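Local coordinates for proline dehydrogenase (Bradyrhizobium japonicum USDA 110, PDB 3HAZ), which probably oxidizes proline to glutamate in two steps, with an FAD-dependent proline dehydrogenase and an NAD-dependent aldehyde dehydrogenase joined in one chain, at residues 544-549 with 712-718; 581-586 with 614-619; 647-653 with 975-981; 723-728 with 747-751. All coordinates share one frame. Residues are numbered along the deposited sequence.

Contact 1. Residues 544-549 with 712-718. With NAD (nicotinamide-adenine-dinucleotide), chain D.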
# COMPACT_ATOMS: atom_id res chain seq x y z
N ILE A 544 -8.25 6.33 -60.93
CA ILE A 544 -9.22 5.59 -60.13
C ILE A 544 -10.64 6.04 -60.45
O ILE A 544 -11.05 7.14 -60.09
CB ILE A 544 -8.96 5.77 -58.62
CG1 ILE A 544 -7.64 5.11 -58.23
CG2 ILE A 544 -10.11 5.19 -57.81
CD1 ILE A 544 -7.41 5.04 -56.74
N ALA A 545 -11.38 5.18 -61.14
CA ALA A 545 -12.73 5.50 -61.59
C ALA A 545 -13.63 6.05 -60.48
O ALA A 545 -13.70 5.48 -59.39
CB ALA A 545 -13.37 4.27 -62.23
N ASP A 546 -14.30 7.16 -60.77
CA ASP A 546 -15.27 7.75 -59.85
C ASP A 546 -16.47 6.83 -59.65
O ASP A 546 -16.77 5.99 -60.49
CB ASP A 546 -15.76 9.10 -60.37
CG ASP A 546 -14.85 10.25 -59.97
OD1 ASP A 546 -13.88 10.02 -59.22
OD2 ASP A 546 -15.12 11.39 -60.41
N ALA A 547 -17.15 7.01 -58.52
CA ALA A 547 -18.39 6.29 -58.26
C ALA A 547 -19.58 7.07 -58.79
O ALA A 547 -19.55 8.30 -58.86
CB ALA A 547 -18.54 6.04 -56.76
N THR A 548 -20.63 6.35 -59.18
CA THR A 548 -21.89 6.97 -59.57
C THR A 548 -22.76 7.11 -58.33
O THR A 548 -22.54 6.42 -57.34
CB THR A 548 -22.63 6.12 -60.61
OG1 THR A 548 -22.92 4.83 -60.05
CG2 THR A 548 -21.77 5.94 -61.85
N PRO A 549 -23.74 8.02 -58.37
CA PRO A 549 -24.64 8.22 -57.23
C PRO A 549 -25.33 6.93 -56.80
O PRO A 549 -25.65 6.76 -55.62
CB PRO A 549 -25.66 9.23 -57.76
CG PRO A 549 -24.90 9.99 -58.81
CD PRO A 549 -24.02 8.97 -59.47
N VAL A 712 -15.77 5.10 -51.38
CA VAL A 712 -16.46 5.68 -52.53
C VAL A 712 -15.70 6.91 -52.99
O VAL A 712 -15.54 7.86 -52.23
CB VAL A 712 -17.90 6.08 -52.17
CG1 VAL A 712 -18.53 6.87 -53.30
CG2 VAL A 712 -18.73 4.85 -51.84
N THR A 713 -15.22 6.89 -54.23
CA THR A 713 -14.48 8.03 -54.76
C THR A 713 -15.34 8.93 -55.64
O THR A 713 -16.36 8.50 -56.20
CB THR A 713 -13.25 7.59 -55.57
OG1 THR A 713 -13.67 6.75 -56.66
CG2 THR A 713 -12.27 6.83 -54.68
N GLY A 714 -14.92 10.18 -55.77
CA GLY A 714 -15.62 11.15 -56.59
C GLY A 714 -15.40 12.57 -56.09
O GLY A 714 -14.54 12.81 -55.25
N ASP A 715 -16.20 13.49 -56.61
CA ASP A 715 -16.08 14.90 -56.25
C ASP A 715 -16.97 15.26 -55.06
O ASP A 715 -17.42 14.38 -54.33
CB ASP A 715 -16.43 15.78 -57.45
CG ASP A 715 -17.69 15.31 -58.16
OD1 ASP A 715 -18.46 14.52 -57.57
OD2 ASP A 715 -17.91 15.73 -59.32
N GLY A 716 -17.20 16.56 -54.89
CA GLY A 716 -18.04 17.04 -53.81
C GLY A 716 -19.50 16.67 -53.99
O GLY A 716 -20.29 16.77 -53.05
N ARG A 717 -19.87 16.25 -55.20
CA ARG A 717 -21.23 15.82 -55.48
C ARG A 717 -21.48 14.41 -54.94
O ARG A 717 -22.56 14.11 -54.43
CB ARG A 717 -21.53 15.87 -56.98
N ILE A 718 -20.48 13.55 -55.08
CA ILE A 718 -20.55 12.20 -54.53
C ILE A 718 -20.54 12.29 -53.01
O ILE A 718 -21.26 11.56 -52.33
CB ILE A 718 -19.38 11.32 -55.02
CG1 ILE A 718 -19.57 10.98 -56.51
CG2 ILE A 718 -19.26 10.06 -54.19
CD1 ILE A 718 -20.85 10.20 -56.81
PA NAD D . -12.72 21.01 -49.19
O1A NAD D . -13.93 21.76 -48.37
O2A NAD D . -12.48 21.71 -50.46
O5B NAD D . -13.22 19.44 -49.48
C5B NAD D . -12.69 18.39 -48.69
C4B NAD D . -13.54 17.11 -48.81
O4B NAD D . -15.00 17.33 -48.82
C3B NAD D . -13.32 16.28 -50.14
O3B NAD D . -13.08 14.91 -50.07
C2B NAD D . -14.43 16.84 -51.02
O2B NAD D . -14.64 16.30 -52.31
C1B NAD D . -15.53 16.87 -50.06
N9A NAD D . -16.61 17.77 -50.50
C8A NAD D . -16.51 18.84 -51.32
N7A NAD D . -17.81 19.41 -51.46
C5A NAD D . -18.71 18.63 -50.70
C6A NAD D . -20.08 18.73 -50.48
N6A NAD D . -20.83 19.81 -51.12
N1A NAD D . -20.72 17.84 -49.68
C2A NAD D . -20.00 16.82 -49.08
N3A NAD D . -18.65 16.72 -49.29
C4A NAD D . -18.00 17.63 -50.10
O3 NAD D . -11.33 20.93 -48.26
PN NAD D . -9.87 20.59 -48.99
O1N NAD D . -9.65 21.60 -50.29
O2N NAD D . -9.85 19.19 -49.42
O5D NAD D . -8.62 20.83 -47.90
C5D NAD D . -8.28 22.15 -47.51
C4D NAD D . -9.09 22.64 -46.29
O4D NAD D . -9.33 21.64 -45.21
C3D NAD D . -8.66 23.96 -45.51
O3D NAD D . -9.57 25.02 -45.40
C2D NAD D . -8.09 23.33 -44.22
O2D NAD D . -7.61 24.14 -43.16
C1D NAD D . -9.06 22.25 -43.96
N1N NAD D . -8.44 21.27 -43.07
C2N NAD D . -8.63 21.38 -41.68
C3N NAD D . -8.00 20.42 -40.79
C7N NAD D . -8.22 20.53 -39.27
O7N NAD D . -7.88 19.65 -38.57
N7N NAD D . -8.95 21.66 -38.72
C4N NAD D . -7.15 19.33 -41.34
C5N NAD D . -6.96 19.22 -42.72
C6N NAD D . -7.61 20.19 -43.63
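Ala547 sets its methyl group against Val712, CB to CG1 at 3.6 Å, while its backbone ties the loop 544-549 to the segment 712-718. Ala547 N donates to Thr713 O over 2.9 Å at a nearly straight 163°, and Ala547 O lies 3.1 Å from Ile718 CD1. A small side chain suits a residue so closely engaged through both backbone and CB. Thr713, the residue most covered here, brings OG1 to 3.0 Å from Ala545 O. Ile718 also reaches the start of helix 549-567, its CD1 standing 4.3 Å from Pro549 CD.

The segment 712-718 is the turn from a strand into helix 716-724 in the NAD-binding, Rossmann-like part of the aldehyde dehydrogenase. Gly714 has phi/psi of 153/-168; a CB there would be jammed against Thr713 O and would clash with Ile718 CG1. Asp715 N-caps the helix, its OD1 accepting weak bonds from Arg717 N and Ile718 N, both at 3.3 Å. A CB on Gly716 would clash with N7A of the adenine; separately, Gly716 O lies 3.2 Å from NAD C6A. Lys683, an NAD ligand, also donates to Gly714 O.

With one strong backbone bond and a few aliphatic contacts, the loop 544-549 covers the outside of the turn without touching the dinucleotide, whereas the segment 712-718 meets the adenosine itself through its backbone.

Contact 2. Residues 581-586 with 614-619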
# COMPACT_ATOMS: atom_id res chain seq x y z
N ALA A 581 -3.19 -2.76 -38.04
CA ALA A 581 -3.09 -1.78 -39.11
C ALA A 581 -1.86 -0.89 -38.91
O ALA A 581 -1.09 -0.65 -39.84
CB ALA A 581 -4.35 -0.93 -39.18
N ALA A 582 -1.68 -0.42 -37.68
CA ALA A 582 -0.48 0.34 -37.33
C ALA A 582 0.77 -0.47 -37.67
O ALA A 582 1.71 0.04 -38.29
CB ALA A 582 -0.49 0.70 -35.85
N HIS A 583 0.77 -1.74 -37.29
CA HIS A 583 1.90 -2.62 -37.59
C HIS A 583 2.20 -2.69 -39.09
O HIS A 583 3.35 -2.63 -39.52
CB HIS A 583 1.66 -4.02 -37.03
CG HIS A 583 2.66 -5.03 -37.49
ND1 HIS A 583 3.95 -5.07 -37.01
CD2 HIS A 583 2.56 -6.03 -38.40
CE1 HIS A 583 4.60 -6.05 -37.60
NE2 HIS A 583 3.78 -6.65 -38.45
N LEU A 584 1.15 -2.83 -39.90
CA LEU A 584 1.32 -2.99 -41.34
C LEU A 584 1.79 -1.67 -41.98
O LEU A 584 2.60 -1.68 -42.91
CB LEU A 584 0.02 -3.48 -41.99
CG LEU A 584 -0.41 -4.93 -41.65
CD1 LEU A 584 -1.79 -5.27 -42.20
CD2 LEU A 584 0.63 -5.95 -42.13
N LEU A 585 1.30 -0.56 -41.46
CA LEU A 585 1.69 0.76 -41.93
C LEU A 585 3.20 0.99 -41.82
O LEU A 585 3.85 1.37 -42.79
CB LEU A 585 0.95 1.84 -41.14
CG LEU A 585 -0.50 2.06 -41.56
CD1 LEU A 585 -1.24 2.91 -40.55
CD2 LEU A 585 -0.55 2.67 -42.94
N GLU A 586 3.74 0.76 -40.63
CA GLU A 586 5.16 0.98 -40.39
C GLU A 586 5.99 -0.04 -41.16
O GLU A 586 7.05 0.27 -41.69
CB GLU A 586 5.48 0.91 -38.90
CG GLU A 586 4.70 1.87 -38.04
CD GLU A 586 5.42 2.19 -36.75
OE1 GLU A 586 6.61 2.58 -36.81
OE2 GLU A 586 4.80 2.06 -35.68
N ALA A 614 -0.33 8.44 -38.95
CA ALA A 614 -1.35 7.47 -39.30
C ALA A 614 -1.31 6.28 -38.35
O ALA A 614 -2.34 5.86 -37.82
CB ALA A 614 -1.19 7.00 -40.76
N ALA A 615 -0.11 5.75 -38.13
CA ALA A 615 0.07 4.62 -37.21
C ALA A 615 -0.22 5.02 -35.77
O ALA A 615 -0.77 4.23 -35.01
CB ALA A 615 1.49 4.05 -37.32
N ASP A 616 0.14 6.25 -35.40
CA ASP A 616 -0.17 6.75 -34.06
C ASP A 616 -1.69 6.82 -33.85
O ASP A 616 -2.20 6.49 -32.78
CB ASP A 616 0.46 8.13 -33.83
CG ASP A 616 1.99 8.09 -33.73
OD1 ASP A 616 2.57 7.00 -33.55
OD2 ASP A 616 2.62 9.17 -33.82
N PHE A 617 -2.42 7.28 -34.86
CA PHE A 617 -3.87 7.35 -34.76
C PHE A 617 -4.44 5.96 -34.43
O PHE A 617 -5.28 5.82 -33.55
CB PHE A 617 -4.50 7.86 -36.05
CG PHE A 617 -4.68 9.35 -36.10
CD1 PHE A 617 -4.23 10.08 -37.19
CD2 PHE A 617 -5.33 10.02 -35.07
CE1 PHE A 617 -4.39 11.45 -37.24
CE2 PHE A 617 -5.49 11.39 -35.12
CZ PHE A 617 -5.03 12.10 -36.20
N CYS A 618 -3.97 4.95 -35.15
CA CYS A 618 -4.47 3.59 -34.96
C CYS A 618 -4.22 3.08 -33.54
O CYS A 618 -5.13 2.53 -32.90
CB CYS A 618 -3.82 2.63 -35.98
SG CYS A 618 -4.25 2.96 -37.70
N ARG A 619 -3.00 3.26 -33.05
CA ARG A 619 -2.65 2.75 -31.73
C ARG A 619 -3.34 3.53 -30.62
O ARG A 619 -3.79 2.96 -29.63
CB ARG A 619 -1.14 2.74 -31.53
CG ARG A 619 -0.39 1.86 -32.52
CD ARG A 619 1.00 1.48 -32.04
NE ARG A 619 1.67 0.63 -33.02
CZ ARG A 619 2.51 1.08 -33.94
NH1 ARG A 619 2.80 2.38 -34.01
NH2 ARG A 619 3.07 0.24 -34.80
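Two antiparallel helices of the aldehyde dehydrogenase part, 571-587 and 604-629, pack here with their local axes 8.5 Å apart and 165° between their directions. Such a close approach depends on alanine: Ala582 and Ala615 face each other with CA atoms 4.3 Å apart, and Ala582 CB also meets Cys618 CB at 3.9 Å. Leu585 adds the larger apolar side chain, its CD1 lying 4.1 Å from both Ala614 CB and Cys618 SG. Leu667 of helix 664-675 and Leu698 of helix 689-702 close over this apolar side.

The polar groups are well supplied. Within the helices, Leu585 N donates to Ala581 O and Arg619 N to Ala615 O, at 2.9 and 3.1 Å, in the usual i to i+4 pattern. Across the interface runs the salt bridge of Glu586 with Arg619, whose long side chain lets a buried residue reach the acid near the surface. Glu586 divides its carboxylate: OE2 serves the guanidinium, whereas OE1 accepts from Arg517 N in a preceding loop. Asp616, whose CA-to-CB bond points away from the partner helix, is bonded through OD1 to Ser516 OG of that same loop, so both helices hold it.

Ala582 CB covers one face of the guanidinium, and at its edge a single oxygen, Glu586 OE2, takes bonds from Arg619 NH1 at 2.6 Å and Arg619 NH2 at 2.7 Å.

Contact 3. Residues 647-653 with 975-981; sequences MRGRGVF and ARFATEQ
Met647 begins the pairing in extended conformation (phi/psi -127/122), opposite Glu980 in an antiparallel non-hydrogen-bonded pair with CA atoms 4.6 Å apart. Its CA lies 3.3 Å from Thr979 O in a CA-H...O contact. The flexible thioether (chi1 m, chi2 -91°, chi3 m) follows the same sheet face as Glu980: SD is 3.7 Å from Glu980 CG, and CE 3.8 Å from Ala975 CB.

Arg648 and Thr979 form the hydrogen-bonded pair, CA atoms 5.3 Å apart, with Arg648 N to Thr979 O and Thr979 N to Arg648 O both 2.8 Å. Arg648 (m, t, p) sends NH2 to Gln981 OE1 at 2.9 Å. The local strand axes approach to 4.4 Å at 137°, strongly twisted. These antiparallel strands, 641-656 and 978-986, run out from the NAD-binding part, as in other aldehyde dehydrogenases probably within the oligomerization region; Arg648 also bonds Ile932 and Asp933, and Gln981 Val937, of the second subunit.

Gly649 (-58/157) faces the point where the turn 975-977 (-55/-36, -62/-25, -86/-3; Ala978 N to Ala975 O 3.1 Å) gives way to extended 978-981. Arg650 (-92/-35; m, t, t) folds back, CG 3.5 Å from Phe977 O and NE weakly bonded to Arg976 O at 3.5 Å. After Gly651, whose 151/-134 calls for glycine, Val652 resumes the strand. Phe653 (-94/138; chi1 -104°) lays a ring face over Phe977 (chi1 m), CE1 3.7 Å from Phe977 CD2, centroids 5.0 Å apart, planes oblique at 44°.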
# COMPACT_ATOMS: atom_id res chain seq x y z
N MET A 647 -21.63 2.20 -24.12
CA MET A 647 -21.50 3.04 -25.31
C MET A 647 -21.53 2.15 -26.53
O MET A 647 -20.69 1.27 -26.69
CB MET A 647 -20.18 3.79 -25.28
CG MET A 647 -19.88 4.44 -23.96
SD MET A 647 -20.52 6.11 -23.94
CE MET A 647 -19.26 6.90 -24.94
N ARG A 648 -22.47 2.41 -27.42
CA ARG A 648 -22.64 1.55 -28.58
C ARG A 648 -22.40 2.35 -29.85
O ARG A 648 -22.54 3.57 -29.85
CB ARG A 648 -24.05 0.95 -28.57
CG ARG A 648 -24.44 0.34 -27.23
CD ARG A 648 -25.86 -0.22 -27.23
NE ARG A 648 -26.12 -1.06 -28.40
CZ ARG A 648 -26.95 -2.10 -28.41
NH1 ARG A 648 -27.11 -2.80 -29.52
NH2 ARG A 648 -27.61 -2.46 -27.30
N GLY A 649 -22.02 1.67 -30.92
CA GLY A 649 -21.88 2.34 -32.20
C GLY A 649 -23.20 2.99 -32.58
O GLY A 649 -24.25 2.59 -32.09
N ARG A 650 -23.15 4.00 -33.43
CA ARG A 650 -24.35 4.75 -33.80
C ARG A 650 -25.03 4.17 -35.03
O ARG A 650 -26.25 4.20 -35.14
CB ARG A 650 -24.01 6.22 -34.05
CG ARG A 650 -23.73 7.02 -32.79
CD ARG A 650 -23.44 8.49 -33.12
NE ARG A 650 -23.49 9.31 -31.91
CZ ARG A 650 -24.60 9.81 -31.40
NH1 ARG A 650 -25.77 9.59 -32.00
NH2 ARG A 650 -24.56 10.54 -30.29
N GLY A 651 -24.22 3.67 -35.97
CA GLY A 651 -24.72 3.21 -37.25
C GLY A 651 -23.66 3.36 -38.33
O GLY A 651 -22.51 2.99 -38.13
N VAL A 652 -24.06 3.90 -39.48
CA VAL A 652 -23.13 4.13 -40.58
C VAL A 652 -22.57 5.55 -40.54
O VAL A 652 -23.31 6.52 -40.66
CB VAL A 652 -23.79 3.96 -41.96
CG1 VAL A 652 -22.82 4.38 -43.05
CG2 VAL A 652 -24.25 2.52 -42.17
N PHE A 653 -21.26 5.66 -40.39
CA PHE A 653 -20.63 6.97 -40.49
C PHE A 653 -20.13 7.22 -41.90
O PHE A 653 -19.58 6.32 -42.55
CB PHE A 653 -19.48 7.12 -39.49
CG PHE A 653 -19.82 7.96 -38.30
CD1 PHE A 653 -19.48 9.31 -38.26
CD2 PHE A 653 -20.48 7.41 -37.21
CE1 PHE A 653 -19.79 10.09 -37.16
CE2 PHE A 653 -20.80 8.19 -36.10
CZ PHE A 653 -20.45 9.53 -36.08
N ALA A 975 -15.94 9.11 -28.00
CA ALA A 975 -17.27 9.15 -27.42
C ALA A 975 -18.29 9.76 -28.37
O ALA A 975 -19.44 9.35 -28.41
CB ALA A 975 -17.26 9.91 -26.09
N ARG A 976 -17.85 10.76 -29.13
CA ARG A 976 -18.74 11.43 -30.09
C ARG A 976 -19.25 10.49 -31.18
O ARG A 976 -20.31 10.73 -31.77
CB ARG A 976 -18.03 12.63 -30.72
CG ARG A 976 -18.97 13.61 -31.39
CD ARG A 976 -19.72 14.43 -30.35
NE ARG A 976 -20.56 15.43 -31.00
CZ ARG A 976 -21.86 15.28 -31.22
NH1 ARG A 976 -22.48 14.18 -30.82
NH2 ARG A 976 -22.55 16.24 -31.82
N PHE A 977 -18.50 9.42 -31.46
CA PHE A 977 -18.89 8.46 -32.50
C PHE A 977 -19.85 7.40 -31.98
O PHE A 977 -20.30 6.53 -32.74
CB PHE A 977 -17.66 7.77 -33.10
CG PHE A 977 -16.76 8.69 -33.88
CD1 PHE A 977 -15.80 9.46 -33.23
CD2 PHE A 977 -16.85 8.77 -35.26
CE1 PHE A 977 -14.95 10.30 -33.94
CE2 PHE A 977 -16.01 9.60 -35.98
CZ PHE A 977 -15.06 10.37 -35.32
N ALA A 978 -20.15 7.45 -30.69
CA ALA A 978 -20.98 6.43 -30.07
C ALA A 978 -22.23 7.02 -29.42
O ALA A 978 -22.36 8.24 -29.31
CB ALA A 978 -20.18 5.62 -29.05
N THR A 979 -23.13 6.14 -29.00
CA THR A 979 -24.32 6.57 -28.28
C THR A 979 -24.38 5.85 -26.94
O THR A 979 -23.95 4.70 -26.83
CB THR A 979 -25.61 6.30 -29.12
OG1 THR A 979 -26.74 6.91 -28.49
CG2 THR A 979 -25.86 4.80 -29.26
N GLU A 980 -24.91 6.53 -25.92
CA GLU A 980 -25.01 5.94 -24.59
C GLU A 980 -26.25 5.05 -24.42
O GLU A 980 -27.29 5.30 -25.02
CB GLU A 980 -25.09 7.03 -23.53
CG GLU A 980 -23.79 7.77 -23.24
CD GLU A 980 -24.06 9.11 -22.60
OE1 GLU A 980 -23.95 9.22 -21.36
OE2 GLU A 980 -24.43 10.05 -23.34
N GLN A 981 -26.13 4.04 -23.57
CA GLN A 981 -27.27 3.21 -23.20
C GLN A 981 -27.18 2.82 -21.73
O GLN A 981 -26.17 2.26 -21.29
CB GLN A 981 -27.36 1.95 -24.06
CG GLN A 981 -28.57 1.08 -23.75
CD GLN A 981 -28.79 0.00 -24.79
OE1 GLN A 981 -28.06 -0.99 -24.83
NE2 GLN A 981 -29.80 0.19 -25.64

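Contact 4. Residues 723-728 with 747-751; sequences TAHPDI and LAAKD
Lys750 carries most of this contact. It lies just past helix 737-749 at phi/psi -60/155, its N bonded to Leu747 O at 3.2 Å, and its side chain is nearly extended (chi1 m, then t, t, t). NZ donates to Thr723 O and to His725 O, both at 2.8 Å. A water accepts from Lys750 NZ at 2.8 Å and gives a weak bond to Ile728 O at 3.4 Å. A lysine suits the spot because its charge meets the carbonyls of Thr723, at the helix end, and of His725, in the turn that follows.

The two segments span the C-terminal ends of successive helices, 716-724 and 737-749, of the Rossmann-like NAD-binding part, linked through strand 730-734. CA atoms are 6.5 Å apart for Ala724 and Leu747, 7.2 Å for Pro726 and Lys750. Arg745 of the second subunit salt-bridges Asp751.

Leu747 (m, t) makes the apolar contact, CD2 to Ile728 CD1 at 4.1 Å, with Ile728 at chi1 p, chi2 148°; CD2 also approaches Thr723 O to 3.5 Å. Thr723 is helical at -69/-23, its OG1 bonded to Ala720 O. His725 to Ile728 form a type I turn (Pro726 -64/-21, Asp727 -94/2), Asp727 N donating to His725 ND1 at 3.0 Å.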
# COMPACT_ATOMS: atom_id res chain seq x y z
N THR A 723 -23.75 12.34 -47.72
CA THR A 723 -24.23 13.09 -46.56
C THR A 723 -25.75 13.29 -46.57
O THR A 723 -26.36 13.50 -45.53
CB THR A 723 -23.54 14.46 -46.41
OG1 THR A 723 -23.80 15.27 -47.57
CG2 THR A 723 -22.03 14.29 -46.26
N ALA A 724 -26.35 13.21 -47.75
CA ALA A 724 -27.78 13.42 -47.88
C ALA A 724 -28.57 12.14 -47.64
O ALA A 724 -29.77 12.18 -47.39
CB ALA A 724 -28.12 14.04 -49.23
N HIS A 725 -27.89 10.99 -47.71
CA HIS A 725 -28.55 9.70 -47.52
C HIS A 725 -29.27 9.61 -46.18
O HIS A 725 -28.67 9.86 -45.13
CB HIS A 725 -27.54 8.56 -47.66
CG HIS A 725 -28.18 7.23 -47.93
ND1 HIS A 725 -28.91 6.55 -46.98
CD2 HIS A 725 -28.19 6.46 -49.04
CE1 HIS A 725 -29.34 5.41 -47.50
NE2 HIS A 725 -28.92 5.34 -48.75
N PRO A 726 -30.56 9.24 -46.20
CA PRO A 726 -31.41 9.19 -45.00
C PRO A 726 -30.97 8.18 -43.94
O PRO A 726 -31.36 8.33 -42.77
CB PRO A 726 -32.78 8.78 -45.57
CG PRO A 726 -32.46 8.13 -46.89
CD PRO A 726 -31.35 8.98 -47.42
N ASP A 727 -30.20 7.17 -44.32
CA ASP A 727 -29.85 6.09 -43.40
C ASP A 727 -28.53 6.25 -42.64
O ASP A 727 -28.15 5.37 -41.87
CB ASP A 727 -29.83 4.74 -44.13
CG ASP A 727 -31.21 4.32 -44.60
OD1 ASP A 727 -32.21 4.87 -44.09
OD2 ASP A 727 -31.27 3.43 -45.47
N ILE A 728 -27.83 7.34 -42.85
CA ILE A 728 -26.53 7.50 -42.19
C ILE A 728 -26.69 8.01 -40.75
O ILE A 728 -27.64 8.74 -40.45
CB ILE A 728 -25.58 8.38 -42.99
CG1 ILE A 728 -26.16 9.79 -43.13
CG2 ILE A 728 -25.32 7.75 -44.36
CD1 ILE A 728 -25.11 10.88 -43.19
N LEU A 747 -27.77 17.93 -43.61
CA LEU A 747 -28.16 17.10 -42.48
C LEU A 747 -29.41 17.66 -41.79
O LEU A 747 -30.37 16.94 -41.54
CB LEU A 747 -27.01 16.95 -41.48
CG LEU A 747 -25.81 16.11 -41.95
CD1 LEU A 747 -24.67 16.16 -40.94
CD2 LEU A 747 -26.24 14.67 -42.19
N ALA A 748 -29.38 18.95 -41.49
CA ALA A 748 -30.48 19.58 -40.76
C ALA A 748 -31.79 19.54 -41.55
O ALA A 748 -32.87 19.59 -40.97
CB ALA A 748 -30.13 21.01 -40.39
N ALA A 749 -31.68 19.47 -42.87
CA ALA A 749 -32.85 19.44 -43.74
C ALA A 749 -33.68 18.16 -43.56
O ALA A 749 -34.90 18.19 -43.66
CB ALA A 749 -32.43 19.60 -45.21
N LYS A 750 -33.01 17.05 -43.29
CA LYS A 750 -33.69 15.76 -43.20
C LYS A 750 -34.75 15.76 -42.10
O LYS A 750 -34.65 16.53 -41.14
CB LYS A 750 -32.68 14.65 -42.94
CG LYS A 750 -31.47 14.67 -43.86
CD LYS A 750 -30.39 13.74 -43.36
CE LYS A 750 -29.39 13.40 -44.46
NZ LYS A 750 -28.38 12.41 -43.99
N ASP A 751 -35.75 14.90 -42.25
CA ASP A 751 -36.79 14.74 -41.24
C ASP A 751 -36.41 13.69 -40.21
O ASP A 751 -37.08 13.55 -39.19
CB ASP A 751 -38.12 14.37 -41.89
CG ASP A 751 -38.78 15.54 -42.57
OD1 ASP A 751 -38.47 16.70 -42.21
OD2 ASP A 751 -39.61 15.31 -43.48
O HOH W 1 -28.44 11.94 -41.24

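In the fold
All four contacts lie in the aldehyde dehydrogenase section, on the same side of the chain's centre. Contacts 3 and 4 touch, Val652 O meeting Ile728 CB at 3.7 Å, with centres about 17 Å apart. Contacts 1 and 4 share helix 716-724, one at its start beside the NAD adenine and the other at its end, with centres about 19 Å apart. Contact 2, its centre about 23 Å from that of contact 3, joins helices 571-587 and 604-629, which fall between the two segments of contact 1. Contact 4 falls between those of contact 3, and the segments of contacts 1 and 3 alternate along the chain, knitting the domain together. Contacts 3 and 4 also meet the second subunit, so cofactor-binding fold and subunit interface adjoin.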